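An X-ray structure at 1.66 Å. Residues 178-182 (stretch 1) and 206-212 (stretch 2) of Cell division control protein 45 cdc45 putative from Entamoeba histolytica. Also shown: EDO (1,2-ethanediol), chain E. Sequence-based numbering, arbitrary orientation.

Stretch 1 (178-182) YSESV
Stretch 2 206-212: IGVCDQY

Gln-211 and Ser-181 carry most of this small contact between a helix and an irregular segment, which buries 163 Å² over both sides, with one direct hydrogen bond from the glutamine amide. The segment 206-212 is helical throughout, with phi/psi near -60/-45 and backbone bonds such as Gln-211 N to Gly-207 O at 3.1 Å. Against it lies 178-182, extended through Ser-181 (phi/psi -53/141) and turning helical at Val-182 (-71/-33). The closest CA atoms across the stretches are those of Ser-181 and Val-208, 5.9 Å apart.

Gln-211 points its CA-to-CB bond toward the segment and adopts chi1 m (-75°), chi2 t (-171°) and chi3 -55°. A side-chain amide, having both donor and acceptor, can serve a backbone carbonyl directly and a backbone N-H through water. Here Gln-211 NE2 donates to Ser-179 O at 3.0 Å with an N-H...O angle of 157°. Gln-211 OE1 accepts from a water at 2.7 Å, which in turn accepts from Ser-181 N at 3.3 Å, and Gln-211 OE1 lies 3.3 Å from Ser-181 CB.

Ser-181, chi1 143°, also points toward the helix, yet its OG caps a backbone N just beyond its own stretch. An ideal CB on Gly-207 would point toward the segment and lie 3.5 Å from Ser-181 OG, a contact distance; Ser-181 OG lies 4.3 Å from Gly-207 C.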

ATOM      1  N   TYR A 178      -5.430   8.084  -8.708  1.00 18.67           N
ATOM      2  CA  TYR A 178      -5.990   6.786  -8.390  1.00 19.44           C
ATOM      3  C   TYR A 178      -7.498   6.898  -8.234  1.00 23.56           C
ATOM      4  O   TYR A 178      -8.005   7.839  -7.599  1.00 25.05           O
ATOM      5  CB  TYR A 178      -5.393   6.179  -7.109  1.00 18.37           C
ATOM      6  CG  TYR A 178      -3.898   6.007  -7.179  1.00 20.83           C
ATOM      7  CD1 TYR A 178      -3.040   7.072  -6.877  1.00 22.57           C
ATOM      8  CD2 TYR A 178      -3.338   4.819  -7.555  1.00 21.98           C
ATOM      9  CE1 TYR A 178      -1.688   6.928  -6.958  1.00 23.21           C
ATOM     10  CE2 TYR A 178      -1.967   4.660  -7.622  1.00 22.50           C
ATOM     11  CZ  TYR A 178      -1.149   5.731  -7.327  1.00 27.20           C
ATOM     12  OH  TYR A 178       0.224   5.582  -7.395  1.00 35.55           O
ATOM     13  N   SER A 179      -8.206   5.942  -8.834  1.00 21.94           N
ATOM     14  CA  SER A 179      -9.658   5.869  -8.761  1.00 20.93           C
ATOM     15  C   SER A 179     -10.076   4.641  -7.962  1.00 19.56           C
ATOM     16  O   SER A 179      -9.383   4.228  -7.018  1.00 19.76           O
ATOM     17  CB  SER A 179     -10.239   5.870 -10.171  1.00 23.81           C
ATOM     18  OG  SER A 179     -11.660   6.046 -10.136  1.00 25.27           O
ATOM     19  N   GLU A 180     -11.184   4.020  -8.360  1.00 20.33           N
ATOM     20  CA  GLU A 180     -11.800   2.967  -7.559  1.00 20.42           C
ATOM     21  C   GLU A 180     -10.859   1.811  -7.236  1.00 19.26           C
ATOM     22  O   GLU A 180     -10.101   1.324  -8.082  1.00 20.51           O
ATOM     23  CB  GLU A 180     -13.028   2.435  -8.305  1.00 27.97           C
ATOM     24  CG  GLU A 180     -13.944   1.576  -7.484  1.00 39.01           C
ATOM     25  CD  GLU A 180     -15.279   1.382  -8.167  1.00 46.13           C
ATOM     26  OE1 GLU A 180     -15.274   1.069  -9.376  1.00 39.63           O
ATOM     27  OE2 GLU A 180     -16.321   1.570  -7.503  1.00 53.55           O
ATOM     28  N   SER A 181     -10.956   1.336  -5.995  1.00 18.21           N
ATOM     29  CA  SER A 181     -10.191   0.172  -5.535  1.00 18.11           C
ATOM     30  C   SER A 181     -10.397  -1.010  -6.467  1.00 18.62           C
ATOM     31  O   SER A 181     -11.500  -1.229  -6.955  1.00 19.60           O
ATOM     32  CB  SER A 181     -10.662  -0.178  -4.112  1.00 18.51           C
ATOM     33  OG  SER A 181     -10.699  -1.551  -3.864  1.00 19.84           O
ATOM     34  N   VAL A 182      -9.325  -1.766  -6.714  1.00 16.52           N
ATOM     35  CA  VAL A 182      -9.449  -2.930  -7.595  1.00 16.08           C
ATOM     36  C   VAL A 182     -10.254  -4.039  -6.918  1.00 18.95           C
ATOM     37  O   VAL A 182     -10.976  -4.816  -7.584  1.00 19.42           O
ATOM     38  CB  VAL A 182      -8.080  -3.432  -8.081  1.00 18.86           C
ATOM     39  CG1 VAL A 182      -7.429  -2.384  -8.991  1.00 20.63           C
ATOM     40  CG2 VAL A 182      -7.133  -3.768  -6.894  1.00 19.92           C
ATOM     41  N   ILE A 206     -10.824  -3.984   3.447  1.00 15.29           N
ATOM     42  CA  ILE A 206      -9.372  -3.988   3.591  1.00 14.97           C
ATOM     43  C   ILE A 206      -8.716  -3.315   2.398  1.00 16.26           C
ATOM     44  O   ILE A 206      -7.744  -2.554   2.549  1.00 15.82           O
ATOM     45  CB  ILE A 206      -8.856  -5.429   3.784  1.00 16.55           C
ATOM     46  CG1 ILE A 206      -9.352  -5.940   5.143  1.00 18.73           C
ATOM     47  CG2 ILE A 206      -7.323  -5.491   3.657  1.00 18.71           C
ATOM     48  CD1 ILE A 206      -9.114  -7.386   5.389  1.00 17.80           C
ATOM     49  N   GLY A 207      -9.245  -3.580   1.195  1.00 16.90           N
ATOM     50  CA  GLY A 207      -8.679  -2.974  -0.008  1.00 17.83           C
ATOM     51  C   GLY A 207      -8.768  -1.456  -0.019  1.00 16.80           C
ATOM     52  O   GLY A 207      -7.800  -0.779  -0.365  1.00 18.09           O
ATOM     53  N   VAL A 208      -9.919  -0.893   0.356  1.00 16.90           N
ATOM     54  CA  VAL A 208     -10.039   0.552   0.340  1.00 19.34           C
ATOM     55  C   VAL A 208      -9.281   1.171   1.512  1.00 18.99           C
ATOM     56  O   VAL A 208      -8.745   2.264   1.393  1.00 17.47           O
ATOM     57  CB  VAL A 208     -11.506   0.997   0.310  1.00 21.55           C
ATOM     58  CG1 VAL A 208     -12.208   0.730   1.612  1.00 21.10           C
ATOM     59  CG2 VAL A 208     -11.583   2.497  -0.040  1.00 23.81           C
ATOM     60  N   CYS A 209      -9.210   0.480   2.656  1.00 17.09           N
ATOM     61  CA  CYS A 209      -8.333   0.936   3.722  1.00 16.40           C
ATOM     62  C   CYS A 209      -6.878   0.989   3.243  1.00 15.31           C
ATOM     63  O   CYS A 209      -6.144   1.927   3.583  1.00 16.94           O
ATOM     64  CB  CYS A 209      -8.437   0.016   4.937  1.00 16.84           C
ATOM     65  SG  CYS A 209      -9.973   0.191   5.841  1.00 19.43           S
ATOM     66  N   ASP A 210      -6.449  -0.015   2.468  1.00 15.38           N
ATOM     67  CA  ASP A 210      -5.094   0.005   1.891  1.00 15.21           C
ATOM     68  C   ASP A 210      -4.888   1.254   1.037  1.00 14.08           C
ATOM     69  O   ASP A 210      -3.852   1.927   1.129  1.00 15.39           O
ATOM     70  CB  ASP A 210      -4.858  -1.261   1.067  1.00 20.52           C
ATOM     71  CG  ASP A 210      -3.504  -1.254   0.371  1.00 24.79           C
ATOM     72  OD1 ASP A 210      -2.482  -1.017   1.057  1.00 22.35           O
ATOM     73  OD2 ASP A 210      -3.456  -1.498  -0.875  1.00 22.27           O
ATOM     74  N   GLN A 211      -5.862   1.578   0.178  1.00 14.51           N
ATOM     75  CA  GLN A 211      -5.732   2.802  -0.623  1.00 17.02           C
ATOM     76  C   GLN A 211      -5.547   4.034   0.256  1.00 14.90           C
ATOM     77  O   GLN A 211      -4.742   4.923  -0.058  1.00 16.23           O
ATOM     78  CB  GLN A 211      -6.964   3.007  -1.493  1.00 17.99           C
ATOM     79  CG  GLN A 211      -7.062   2.102  -2.694  1.00 20.11           C
ATOM     80  CD  GLN A 211      -8.206   2.553  -3.576  1.00 18.94           C
ATOM     81  OE1 GLN A 211      -9.342   2.671  -3.122  1.00 18.13           O
ATOM     82  NE2 GLN A 211      -7.894   2.850  -4.836  1.00 19.07           N
ATOM     83  N   TYR A 212      -6.303   4.137   1.341  1.00 14.29           N
ATOM     84  CA  TYR A 212      -6.213   5.334   2.184  1.00 15.98           C
ATOM     85  C   TYR A 212      -4.891   5.361   2.937  1.00 15.67           C
ATOM     86  O   TYR A 212      -4.208   6.393   2.976  1.00 17.45           O
ATOM     87  CB  TYR A 212      -7.416   5.393   3.148  1.00 17.60           C
ATOM     88  CG  TYR A 212      -7.437   6.596   4.040  1.00 19.00           C
ATOM     89  CD1 TYR A 212      -7.726   7.877   3.543  1.00 19.68           C
ATOM     90  CD2 TYR A 212      -7.154   6.476   5.401  1.00 21.39           C
ATOM     91  CE1 TYR A 212      -7.745   8.981   4.365  1.00 18.42           C
ATOM     92  CE2 TYR A 212      -7.180   7.585   6.241  1.00 21.47           C
ATOM     93  CZ  TYR A 212      -7.465   8.833   5.722  1.00 21.38           C
ATOM     94  OH  TYR A 212      -7.470   9.932   6.551  1.00 22.43           O
TER
HETATM   95  C1  EDO E 604     -11.207  10.348  -6.547  1.00 52.00           C
HETATM   96  O1  EDO E 604     -10.446  10.375  -7.763  1.00 50.40           O
HETATM   97  C2  EDO E 604     -11.224   8.933  -5.975  1.00 48.46           C
HETATM   98  O2  EDO E 604      -9.890   8.495  -5.698  1.00 36.99           O
HETATM   99  O   HOH W   1     -11.562   3.870  -4.048  1.00 29.21           O